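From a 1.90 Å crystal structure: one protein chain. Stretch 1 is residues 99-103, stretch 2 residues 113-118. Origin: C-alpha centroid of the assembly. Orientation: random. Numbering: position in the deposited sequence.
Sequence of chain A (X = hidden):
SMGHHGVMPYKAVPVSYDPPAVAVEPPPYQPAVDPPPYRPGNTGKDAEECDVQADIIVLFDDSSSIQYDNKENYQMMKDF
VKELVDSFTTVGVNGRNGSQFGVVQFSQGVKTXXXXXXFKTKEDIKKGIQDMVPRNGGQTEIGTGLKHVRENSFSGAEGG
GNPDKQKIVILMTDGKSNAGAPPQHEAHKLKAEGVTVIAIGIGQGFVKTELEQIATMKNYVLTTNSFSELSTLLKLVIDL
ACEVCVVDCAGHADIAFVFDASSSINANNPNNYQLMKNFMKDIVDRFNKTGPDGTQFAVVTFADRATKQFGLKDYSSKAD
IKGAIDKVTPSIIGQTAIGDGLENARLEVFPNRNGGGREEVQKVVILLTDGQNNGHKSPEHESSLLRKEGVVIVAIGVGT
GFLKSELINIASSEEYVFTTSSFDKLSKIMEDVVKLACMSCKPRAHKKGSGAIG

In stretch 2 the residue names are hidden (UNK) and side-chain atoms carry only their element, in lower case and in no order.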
ATOM      1  N   SER A  99      12.757  20.681  -1.104  1.00 31.97           N
ATOM      2  CA  SER A  99      11.999  19.705  -1.876  1.00 29.94           C
ATOM      3  C   SER A  99      11.901  20.141  -3.340  1.00 31.85           C
ATOM      4  O   SER A  99      11.988  21.333  -3.665  1.00 25.50           O
ATOM      5  CB  SER A  99      10.600  19.527  -1.295  1.00 28.46           C
ATOM      6  OG  SER A  99      10.624  18.750  -0.109  1.00 29.63           O
ATOM      7  N   GLN A 100      11.718  19.167  -4.223  1.00 24.69           N
ATOM      8  CA  GLN A 100      11.582  19.446  -5.643  1.00 23.49           C
ATOM      9  C   GLN A 100      10.330  18.835  -6.231  1.00 19.93           C
ATOM     10  O   GLN A 100       9.781  17.858  -5.719  1.00 19.01           O
ATOM     11  CB  GLN A 100      12.791  18.933  -6.413  1.00 21.97           C
ATOM     12  CG  GLN A 100      14.061  19.712  -6.164  1.00 23.69           C
ATOM     13  CD  GLN A 100      15.263  18.987  -6.716  1.00 26.94           C
ATOM     14  OE1 GLN A 100      15.406  17.769  -6.540  1.00 25.36           O
ATOM     15  NE2 GLN A 100      16.116  19.711  -7.413  1.00 24.10           N
ATOM     16  N   PHE A 101       9.908  19.421  -7.338  1.00 21.47           N
ATOM     17  CA  PHE A 101       8.679  19.053  -8.000  1.00 19.75           C
ATOM     18  C   PHE A 101       8.944  18.918  -9.497  1.00 20.81           C
ATOM     19  O   PHE A 101       9.629  19.756 -10.075  1.00 18.62           O
ATOM     20  CB  PHE A 101       7.681  20.180  -7.770  1.00 25.28           C
ATOM     21  CG  PHE A 101       6.279  19.740  -7.740  1.00 20.94           C
ATOM     22  CD1 PHE A 101       5.555  19.625  -8.920  1.00 28.02           C
ATOM     23  CD2 PHE A 101       5.666  19.451  -6.551  1.00 24.01           C
ATOM     24  CE1 PHE A 101       4.243  19.216  -8.901  1.00 27.53           C
ATOM     25  CE2 PHE A 101       4.341  19.039  -6.526  1.00 22.83           C
ATOM     26  CZ  PHE A 101       3.633  18.929  -7.693  1.00 31.46           C
ATOM     27  N   GLY A 102       8.398  17.867 -10.111  1.00 20.27           N
ATOM     28  CA  GLY A 102       8.438  17.690 -11.552  1.00 16.34           C
ATOM     29  C   GLY A 102       7.120  17.148 -12.092  1.00 17.49           C
ATOM     30  O   GLY A 102       6.326  16.545 -11.366  1.00 16.84           O
ATOM     31  N   VAL A 103       6.882  17.356 -13.382  1.00 17.11           N
ATOM     32  CA  VAL A 103       5.643  16.910 -13.990  1.00 16.86           C
ATOM     33  C   VAL A 103       5.926  16.223 -15.303  1.00 17.53           C
ATOM     34  O   VAL A 103       6.675  16.734 -16.149  1.00 17.90           O
ATOM     35  CB  VAL A 103       4.686  18.067 -14.243  1.00 16.86           C
ATOM     36  CG1 VAL A 103       3.445  17.569 -14.973  1.00 20.02           C
ATOM     37  CG2 VAL A 103       4.307  18.735 -12.934  1.00 19.58           C
ATOM     38  N   UNK A 113       7.232  17.520 -18.755  1.00 19.83           N
ATOM     39  CA  UNK A 113       6.925  18.953 -18.822  1.00 18.58           C
ATOM     40  C   UNK A 113       8.093  19.745 -18.251  1.00 20.76           C
ATOM     41  O   UNK A 113       8.562  20.712 -18.849  1.00 20.75           O
ATOM     42  c   UNK A 113       5.639  19.278 -18.079  1.00 18.88           C
ATOM     43  N   UNK A 114       8.559  19.337 -17.081  1.00 19.57           N
ATOM     44  CA  UNK A 114       9.786  19.886 -16.519  1.00 17.24           C
ATOM     45  C   UNK A 114      10.320  18.908 -15.480  1.00 18.87           C
ATOM     46  O   UNK A 114       9.545  18.202 -14.824  1.00 17.80           O
ATOM     47  c   UNK A 114       9.581  21.295 -15.936  1.00 21.13           C
ATOM     48  c   UNK A 114       6.186  21.842 -14.359  1.00 21.02           C
ATOM     49  c   UNK A 114       7.718  21.251 -12.620  1.00 18.74           C
ATOM     50  c   UNK A 114       8.732  21.154 -13.563  1.00 20.21           C
ATOM     51  c   UNK A 114       7.190  21.742 -15.284  1.00 20.84           C
ATOM     52  c   UNK A 114       6.446  21.593 -13.019  1.00 18.64           C
ATOM     53  c   UNK A 114       8.478  21.395 -14.905  1.00 18.70           C
ATOM     54  N   UNK A 115      11.650  18.818 -15.368  1.00 19.92           N
ATOM     55  CA  UNK A 115      12.312  17.949 -14.393  1.00 18.98           C
ATOM     56  C   UNK A 115      12.354  18.548 -12.983  1.00 19.10           C
ATOM     57  O   UNK A 115      12.103  19.740 -12.805  1.00 19.22           O
ATOM     58  c   UNK A 115      13.735  17.841 -14.946  1.00 21.36           C
ATOM     59  c   UNK A 115      12.622  19.508 -16.243  1.00 22.39           C
ATOM     60  c   UNK A 115      13.952  19.142 -15.648  1.00 22.59           C
ATOM     61  N   UNK A 116      12.684  17.711 -12.000  1.00 19.74           N
ATOM     62  CA  UNK A 116      12.852  18.143 -10.608  1.00 18.21           C
ATOM     63  C   UNK A 116      13.785  19.353 -10.456  1.00 21.65           C
ATOM     64  O   UNK A 116      13.556  20.213  -9.617  1.00 22.75           O
ATOM     65  c   UNK A 116      11.382  16.137  -8.498  1.00 18.50           C
ATOM     66  c   UNK A 116      13.254  14.590  -9.097  1.00 18.47           C
ATOM     67  c   UNK A 116      12.454  15.804  -9.532  1.00 19.78           C
ATOM     68  c   UNK A 116      13.404  16.984  -9.765  1.00 15.62           C
ATOM     69  N   UNK A 117      14.853  19.410 -11.248  1.00 23.26           N
ATOM     70  CA  UNK A 117      15.852  20.453 -11.029  1.00 25.71           C
ATOM     71  C   UNK A 117      15.635  21.721 -11.845  1.00 26.54           C
ATOM     72  O   UNK A 117      16.471  22.613 -11.807  1.00 27.84           O
ATOM     73  n   UNK A 117      18.717  18.823 -12.852  1.00 28.10           N
ATOM     74  c   UNK A 117      17.279  19.913 -11.235  1.00 25.25           C
ATOM     75  c   UNK A 117      17.539  19.418 -12.650  1.00 26.63           C
ATOM     76  o   UNK A 117      16.711  19.573 -13.555  1.00 23.72           O
ATOM     77  N   UNK A 118      14.516  21.818 -12.567  1.00 22.52           N
ATOM     78  CA  UNK A 118      14.278  22.986 -13.428  1.00 25.95           C
ATOM     79  C   UNK A 118      13.999  24.274 -12.652  1.00 31.14           C
ATOM     80  O   UNK A 118      14.606  25.306 -12.926  1.00 25.04           O
ATOM     81  c   UNK A 118      13.288  24.498 -17.782  1.00 53.34           C
ATOM     82  c   UNK A 118      12.863  23.876 -15.385  1.00 25.88           C
ATOM     83  c   UNK A 118      13.859  23.871 -16.514  1.00 34.40           C
ATOM     84  n   UNK A 118      14.229  24.347 -18.940  1.00 56.60           N
ATOM     85  c   UNK A 118      13.128  22.732 -14.395  1.00 25.14           C
TER
HETATM   86  O   HOH W   1      11.632  21.688  -8.182  1.00 20.01           O

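Position 113 carries a single side-chain carbon and nothing beyond it. That carbon points toward stretch 1 and lies 4.1 Å from CB of Val103, while the backbone N of 113 donates a hydrogen bond of 2.8 Å to O of Val103. A lone CB identifies Ala113, which sits where the chain turns a corner.

At position 114 one carbon leads to a closed ring of six carbons, with no heteroatom and no substituent on the far side. The ring lies close to Val103, one of its carbons 3.6 Å from CG2 of that residue. These seven carbons make it Phe114, and the closest ring atom to the valine methyl is CZ. N of Val103 lies over one face of the ring, whereas O of Phe101 approaches its edge, 3.5 Å from CE1, so the carbonyl meets the ring near its plane.

Position 115 has three side-chain carbons that close a ring onto the backbone N, the mark of proline. Pro115 points away from stretch 1, its CB staying 6.3 Å from CA of Gly102, and its nitrogen has no hydrogen to offer the neighbouring strand.

Four carbons, forked at the second, occupy position 116. One terminal carbon lies 3.8 Å from CB of Gln100 and an equal 3.8 Å from N of Gly102. With the branch one carbon beyond CB, the residue is Leu116, and the terminal atom in both contacts is CD2. Gly102, lacking a side chain, lets the backbone of 114 to 116 pass close: its CA is 3.5 Å from O of Phe114, and a CB there would be crowded by the same O and by N of Leu116.

Position 117 shows two carbons, the second bearing one oxygen and one nitrogen. This short planar amide is Asn117; its CA and CB lie beside the side chain of Gln100, but the side chain as a whole points away.

At position 118 four carbons run in a row to a terminal nitrogen, out of contact with stretch 1. This is Lys118, whose N bonds to O of Pro115 at 3.2 Å, closing a type I turn.

The contact rests on an antiparallel bridge between Val103 and Phe114. N of Val103 donates to O of Phe114 at 3.1 Å, and N of Phe114 returns a weak bond of 3.3 Å to O of Val103. Beyond this pair the pairing gives way to a turn, from which Leu116 still packs on Gln100 and Gly102. Water 1 links the two stretches: its O accepts from N of Phe101 at 3.0 Å and lies within hydrogen-bonding distance of O of Leu116, 2.8 Å away.

Stretch 2 113-118: AFPLNK
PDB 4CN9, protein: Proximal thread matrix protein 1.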